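Long-range contact in ebony (Drosophila melanogaster, PDB 6DYM), which probably joins beta-alanine to biogenic amines such as dopamine and histamine, this chain being its C-terminal condensation domain, where peptide-bond formation would take place: residues 172-186 with 197-211. Numbering follows the deposited sequence.
Sequences ADVYHYKTLLNFQVN and FGDAPDEQRAIVHWK
The imidazole of H209 lies between A172 CB, 3.4 Å from ND1 over one face, and I207 CG2 over the other; K178 O approaches its edge. Small A172 lets the ring sit close against the end of helix 166-174. NE2 donates to D173 OD1 (3.2 Å), meeting it from above the carboxylate plane, while ND1 is hydrogen-bonded to N163 ND2, so both ring nitrogens are engaged. K211 sets CB over one face of Y177, 3.6 Å from the ring centroid, and its chain, extended as far as CE, brings that methylene against Y175 O. The backbones form an antiparallel pair with a beta bulge, V208 facing both L180 and L181: L180 N donates to V208 O (2.8 Å) and V208 N to L181 O. Strand 205-212 is inserted between 158-163 and the outermost strand 178-184, the order seen in GNAT-type acyltransferases. Further along, R205 lays one guanidinium face over Q184 CA and CB. Bends at chi2 and chi3 (-65° and -61°) fold it back, so that NE reaches N182 OD1 (2.7 Å) in the guanidinium plane and NH1 reaches Q184 OE1. The N186 amide suits the turns: ND2 donates to both A200 O (2.9 Å) and D202 OD1 (2.8 Å), and OD1 accepts from Q184 NE2.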
loop_
_atom_site.group_PDB
_atom_site.type_symbol
_atom_site.label_atom_id
_atom_site.label_comp_id
_atom_site.label_asym_id
_atom_site.label_seq_id
_atom_site.Cartn_x
_atom_site.Cartn_y
_atom_site.Cartn_z
ATOM N N ALA A 172 6.802 -1.056 -10.118
ATOM C CA ALA A 172 6.146 0.148 -10.614
ATOM C C ALA A 172 6.862 0.707 -11.835
ATOM O O ALA A 172 6.219 1.162 -12.788
ATOM C CB ALA A 172 6.077 1.197 -9.505
ATOM N N ASP A 173 8.196 0.685 -11.827
ATOM C CA ASP A 173 8.950 1.174 -12.978
ATOM C C ASP A 173 8.649 0.363 -14.235
ATOM O O ASP A 173 8.395 0.935 -15.300
ATOM C CB ASP A 173 10.447 1.144 -12.677
ATOM C CG ASP A 173 10.811 1.961 -11.447
ATOM O OD1 ASP A 173 10.271 3.079 -11.288
ATOM O OD2 ASP A 173 11.635 1.481 -10.635
ATOM N N VAL A 174 8.669 -0.971 -14.138
ATOM C CA VAL A 174 8.464 -1.765 -15.349
ATOM C C VAL A 174 7.004 -1.764 -15.787
ATOM O O VAL A 174 6.710 -2.115 -16.938
ATOM C CB VAL A 174 8.996 -3.203 -15.183
ATOM C CG1 VAL A 174 10.481 -3.172 -14.873
ATOM C CG2 VAL A 174 8.236 -3.972 -14.110
ATOM N N TYR A 175 6.080 -1.360 -14.916
ATOM C CA TYR A 175 4.695 -1.146 -15.308
ATOM C C TYR A 175 4.453 0.279 -15.789
ATOM O O TYR A 175 3.294 0.681 -15.947
ATOM C CB TYR A 175 3.752 -1.490 -14.149
ATOM C CG TYR A 175 3.395 -2.958 -14.109
ATOM C CD1 TYR A 175 2.314 -3.452 -14.834
ATOM C CD2 TYR A 175 4.163 -3.858 -13.383
ATOM C CE1 TYR A 175 1.992 -4.798 -14.810
ATOM C CE2 TYR A 175 3.851 -5.207 -13.356
ATOM C CZ TYR A 175 2.765 -5.673 -14.072
ATOM O OH TYR A 175 2.454 -7.018 -14.049
ATOM N N HIS A 176 5.527 1.042 -16.015
ATOM C CA HIS A 176 5.482 2.382 -16.607
ATOM C C HIS A 176 4.791 3.407 -15.709
ATOM O O HIS A 176 4.144 4.339 -16.198
ATOM C CB HIS A 176 4.833 2.348 -17.993
ATOM C CG HIS A 176 5.460 1.344 -18.903
ATOM N ND1 HIS A 176 4.793 0.223 -19.350
ATOM C CD2 HIS A 176 6.710 1.268 -19.413
ATOM C CE1 HIS A 176 5.601 -0.488 -20.118
ATOM N NE2 HIS A 176 6.771 0.122 -20.170
ATOM N N TYR A 177 4.926 3.257 -14.398
ATOM C CA TYR A 177 4.553 4.339 -13.498
ATOM C C TYR A 177 5.552 5.477 -13.633
ATOM O O TYR A 177 6.761 5.252 -13.761
ATOM C CB TYR A 177 4.523 3.854 -12.053
ATOM C CG TYR A 177 3.259 3.135 -11.663
ATOM C CD1 TYR A 177 3.033 1.817 -12.054
ATOM C CD2 TYR A 177 2.289 3.767 -10.898
ATOM C CE1 TYR A 177 1.871 1.149 -11.688
ATOM C CE2 TYR A 177 1.121 3.110 -10.528
ATOM C CZ TYR A 177 0.918 1.805 -10.928
ATOM O OH TYR A 177 -0.235 1.151 -10.563
ATOM N N LYS A 178 5.043 6.702 -13.612
ATOM C CA LYS A 178 5.898 7.879 -13.621
ATOM C C LYS A 178 6.399 8.161 -12.209
ATOM O O LYS A 178 5.628 8.114 -11.245
ATOM C CB LYS A 178 5.128 9.079 -14.174
ATOM C CG LYS A 178 5.997 10.179 -14.742
ATOM C CD LYS A 178 5.292 11.522 -14.665
ATOM C CE LYS A 178 5.586 12.378 -15.888
ATOM N NZ LYS A 178 4.752 11.981 -17.061
ATOM N N THR A 179 7.694 8.441 -12.083
ATOM C CA THR A 179 8.271 8.819 -10.798
ATOM C C THR A 179 8.051 10.312 -10.572
ATOM O O THR A 179 8.520 11.135 -11.364
ATOM C CB THR A 179 9.764 8.498 -10.764
ATOM O OG1 THR A 179 9.960 7.080 -10.721
ATOM C CG2 THR A 179 10.413 9.129 -9.539
ATOM N N LEU A 180 7.349 10.666 -9.495
ATOM C CA LEU A 180 7.119 12.069 -9.170
ATOM C C LEU A 180 7.967 12.573 -8.013
ATOM O O LEU A 180 8.103 13.791 -7.851
ATOM C CB LEU A 180 5.638 12.305 -8.846
ATOM C CG LEU A 180 4.710 12.114 -10.048
ATOM C CD1 LEU A 180 3.284 12.509 -9.710
ATOM C CD2 LEU A 180 5.224 12.901 -11.240
ATOM N N LEU A 181 8.532 11.673 -7.212
ATOM C CA LEU A 181 9.441 12.044 -6.135
ATOM C C LEU A 181 10.282 10.825 -5.798
ATOM O O LEU A 181 9.748 9.717 -5.688
ATOM C CB LEU A 181 8.678 12.521 -4.894
ATOM C CG LEU A 181 9.517 12.916 -3.673
ATOM C CD1 LEU A 181 10.198 14.258 -3.893
ATOM C CD2 LEU A 181 8.665 12.946 -2.405
ATOM N N ASN A 182 11.585 11.025 -5.638
ATOM C CA ASN A 182 12.485 9.968 -5.187
ATOM C C ASN A 182 13.180 10.506 -3.945
ATOM O O ASN A 182 14.205 11.181 -4.043
ATOM C CB ASN A 182 13.484 9.573 -6.281
ATOM C CG ASN A 182 14.377 8.420 -5.868
ATOM O OD1 ASN A 182 14.576 8.161 -4.680
ATOM N ND2 ASN A 182 14.912 7.711 -6.852
ATOM N N PHE A 183 12.633 10.200 -2.775
ATOM C CA PHE A 183 13.105 10.813 -1.542
ATOM C C PHE A 183 13.980 9.853 -0.750
ATOM O O PHE A 183 13.655 8.672 -0.601
ATOM C CB PHE A 183 11.937 11.285 -0.676
ATOM C CG PHE A 183 12.349 12.243 0.407
ATOM C CD1 PHE A 183 12.497 13.594 0.135
ATOM C CD2 PHE A 183 12.608 11.792 1.691
ATOM C CE1 PHE A 183 12.887 14.476 1.132
ATOM C CE2 PHE A 183 13.001 12.670 2.689
ATOM C CZ PHE A 183 13.142 14.009 2.407
ATOM N N GLN A 184 15.088 10.381 -0.234
ATOM C CA GLN A 184 16.000 9.639 0.631
ATOM C C GLN A 184 15.419 9.604 2.041
ATOM O O GLN A 184 15.349 10.637 2.713
ATOM C CB GLN A 184 17.376 10.300 0.608
ATOM C CG GLN A 184 18.507 9.486 1.210
ATOM C CD GLN A 184 19.852 10.138 0.968
ATOM O OE1 GLN A 184 20.231 10.392 -0.175
ATOM N NE2 GLN A 184 20.575 10.429 2.044
ATOM N N VAL A 185 15.029 8.412 2.507
ATOM C CA VAL A 185 14.219 8.334 3.722
ATOM C C VAL A 185 15.006 8.763 4.958
ATOM O O VAL A 185 14.410 9.219 5.941
ATOM C CB VAL A 185 13.616 6.923 3.895
ATOM C CG1 VAL A 185 12.966 6.454 2.595
ATOM C CG2 VAL A 185 14.662 5.931 4.374
ATOM N N ASN A 186 16.340 8.653 4.946
ATOM C CA ASN A 186 17.092 9.065 6.132
ATOM C C ASN A 186 17.263 10.577 6.239
ATOM O O ASN A 186 17.895 11.046 7.191
ATOM C CB ASN A 186 18.465 8.365 6.195
ATOM C CG ASN A 186 19.418 8.770 5.073
ATOM O OD1 ASN A 186 19.302 9.838 4.472
ATOM N ND2 ASN A 186 20.381 7.895 4.790
ATOM N N PHE A 197 14.021 7.729 10.480
ATOM C CA PHE A 197 14.689 6.747 9.634
ATOM C C PHE A 197 16.151 7.110 9.384
ATOM O O PHE A 197 16.731 6.685 8.381
ATOM C CB PHE A 197 13.945 6.585 8.305
ATOM C CG PHE A 197 12.451 6.751 8.417
ATOM C CD1 PHE A 197 11.689 5.840 9.135
ATOM C CD2 PHE A 197 11.809 7.817 7.803
ATOM C CE1 PHE A 197 10.312 5.990 9.248
ATOM C CE2 PHE A 197 10.427 7.976 7.912
ATOM C CZ PHE A 197 9.681 7.062 8.639
ATOM N N GLY A 198 16.760 7.879 10.296
ATOM C CA GLY A 198 18.098 8.402 10.054
ATOM C C GLY A 198 19.172 7.337 9.955
ATOM O O GLY A 198 20.189 7.538 9.285
ATOM N N ASP A 199 18.969 6.193 10.610
ATOM C CA ASP A 199 19.931 5.097 10.537
ATOM C C ASP A 199 19.829 4.288 9.247
ATOM O O ASP A 199 20.652 3.390 9.035
ATOM C CB ASP A 199 19.753 4.159 11.736
ATOM C CG ASP A 199 20.197 4.790 13.047
ATOM O OD1 ASP A 199 21.151 5.600 13.035
ATOM O OD2 ASP A 199 19.592 4.474 14.092
ATOM N N ALA A 200 18.849 4.568 8.389
ATOM C CA ALA A 200 18.724 3.827 7.144
ATOM C C ALA A 200 19.855 4.204 6.186
ATOM O O ALA A 200 20.367 5.325 6.229
ATOM C CB ALA A 200 17.369 4.105 6.494
ATOM N N PRO A 201 20.272 3.283 5.315
ATOM C CA PRO A 201 21.315 3.623 4.342
ATOM C C PRO A 201 20.823 4.678 3.363
ATOM O O PRO A 201 19.621 4.852 3.147
ATOM C CB PRO A 201 21.598 2.291 3.634
ATOM C CG PRO A 201 20.352 1.490 3.833
ATOM C CD PRO A 201 19.827 1.885 5.183
ATOM N N ASP A 202 21.781 5.394 2.768
ATOM C CA ASP A 202 21.443 6.423 1.789
ATOM C C ASP A 202 20.644 5.864 0.623
ATOM O O ASP A 202 19.894 6.606 -0.020
ATOM C CB ASP A 202 22.713 7.092 1.261
ATOM C CG ASP A 202 23.274 8.119 2.223
ATOM O OD1 ASP A 202 22.832 8.147 3.389
ATOM O OD2 ASP A 202 24.163 8.895 1.815
ATOM N N GLU A 203 20.772 4.567 0.353
ATOM C CA GLU A 203 20.159 3.944 -0.806
ATOM C C GLU A 203 18.692 3.598 -0.599
ATOM O O GLU A 203 18.020 3.234 -1.571
ATOM C CB GLU A 203 20.943 2.680 -1.184
ATOM C CG GLU A 203 22.376 2.956 -1.673
ATOM C CD GLU A 203 23.338 3.386 -0.562
ATOM O OE1 GLU A 203 23.160 2.946 0.595
ATOM O OE2 GLU A 203 24.274 4.172 -0.850
ATOM N N GLN A 204 18.172 3.693 0.623
ATOM C CA GLN A 204 16.760 3.403 0.847
ATOM C C GLN A 204 15.932 4.622 0.466
ATOM O O GLN A 204 16.075 5.694 1.069
ATOM C CB GLN A 204 16.487 3.009 2.294
ATOM C CG GLN A 204 15.010 2.714 2.528
ATOM C CD GLN A 204 14.720 2.151 3.901
ATOM O OE1 GLN A 204 15.633 1.785 4.639
ATOM N NE2 GLN A 204 13.439 2.077 4.252
ATOM N N ARG A 205 15.055 4.447 -0.521
ATOM C CA ARG A 205 14.230 5.520 -1.048
ATOM C C ARG A 205 12.759 5.288 -0.715
ATOM O O ARG A 205 12.328 4.173 -0.418
ATOM C CB ARG A 205 14.394 5.646 -2.571
ATOM C CG ARG A 205 15.778 5.262 -3.081
ATOM C CD ARG A 205 16.835 6.220 -2.550
ATOM N NE ARG A 205 16.582 7.589 -2.990
ATOM C CZ ARG A 205 17.368 8.624 -2.716
ATOM N NH1 ARG A 205 18.467 8.450 -1.999
ATOM N NH2 ARG A 205 17.055 9.832 -3.162
ATOM N N ALA A 206 12.004 6.380 -0.738
ATOM C CA ALA A 206 10.553 6.353 -0.859
ATOM C C ALA A 206 10.233 7.015 -2.187
ATOM O O ALA A 206 10.665 8.147 -2.435
ATOM C CB ALA A 206 9.869 7.087 0.296
ATOM N N ILE A 207 9.520 6.304 -3.053
ATOM C CA ILE A 207 9.290 6.763 -4.414
ATOM C C ILE A 207 7.795 6.944 -4.614
ATOM O O ILE A 207 7.014 6.011 -4.381
ATOM C CB ILE A 207 9.881 5.796 -5.452
ATOM C CG1 ILE A 207 11.365 5.559 -5.136
ATOM C CG2 ILE A 207 9.707 6.370 -6.844
ATOM C CD1 ILE A 207 12.163 4.947 -6.256
ATOM N N VAL A 208 7.405 8.146 -5.033
ATOM C CA VAL A 208 6.012 8.472 -5.323
ATOM C C VAL A 208 5.758 8.189 -6.797
ATOM O O VAL A 208 6.422 8.758 -7.671
ATOM C CB VAL A 208 5.697 9.937 -4.973
ATOM C CG1 VAL A 208 4.258 10.275 -5.328
ATOM C CG2 VAL A 208 5.933 10.181 -3.494
ATOM N N HIS A 209 4.796 7.310 -7.070
ATOM C CA HIS A 209 4.551 6.788 -8.406
ATOM C C HIS A 209 3.140 7.129 -8.863
ATOM O O HIS A 209 2.191 7.086 -8.077
ATOM C CB HIS A 209 4.741 5.265 -8.449
ATOM C CG HIS A 209 6.160 4.835 -8.631
ATOM N ND1 HIS A 209 6.803 3.996 -7.746
ATOM C CD2 HIS A 209 7.057 5.109 -9.609
ATOM C CE1 HIS A 209 8.036 3.772 -8.170
ATOM N NE2 HIS A 209 8.215 4.440 -9.297
ATOM N N TRP A 210 3.010 7.432 -10.155
ATOM C CA TRP A 210 1.741 7.854 -10.735
ATOM C C TRP A 210 1.637 7.279 -12.140
ATOM O O TRP A 210 2.576 7.398 -12.932
ATOM C CB TRP A 210 1.652 9.388 -10.757
ATOM C CG TRP A 210 0.576 9.991 -11.623
ATOM C CD1 TRP A 210 0.760 10.707 -12.771
ATOM C CD2 TRP A 210 -0.842 9.972 -11.388
ATOM N NE1 TRP A 210 -0.450 11.120 -13.272
ATOM C CE2 TRP A 210 -1.449 10.682 -12.444
ATOM C CE3 TRP A 210 -1.654 9.414 -10.397
ATOM C CZ2 TRP A 210 -2.830 10.856 -12.532
ATOM C CZ3 TRP A 210 -3.027 9.589 -10.487
ATOM C CH2 TRP A 210 -3.598 10.306 -11.546
ATOM N N LYS A 211 0.507 6.644 -12.441
ATOM C CA LYS A 211 0.273 6.064 -13.757
ATOM C C LYS A 211 -1.099 6.494 -14.243
ATOM O O LYS A 211 -2.113 6.141 -13.635
ATOM C CB LYS A 211 0.372 4.536 -13.724
ATOM C CG LYS A 211 0.162 3.875 -15.084
ATOM C CD LYS A 211 0.447 2.379 -15.024
ATOM C CE LYS A 211 0.348 1.747 -16.401
ATOM N NZ LYS A 211 0.533 2.766 -17.469
HETATM O O HOH W 1 23.164 12.177 1.249
HETATM O O HOH W 2 14.424 10.009 8.789
HETATM O O HOH W 3 17.747 6.806 3.183
#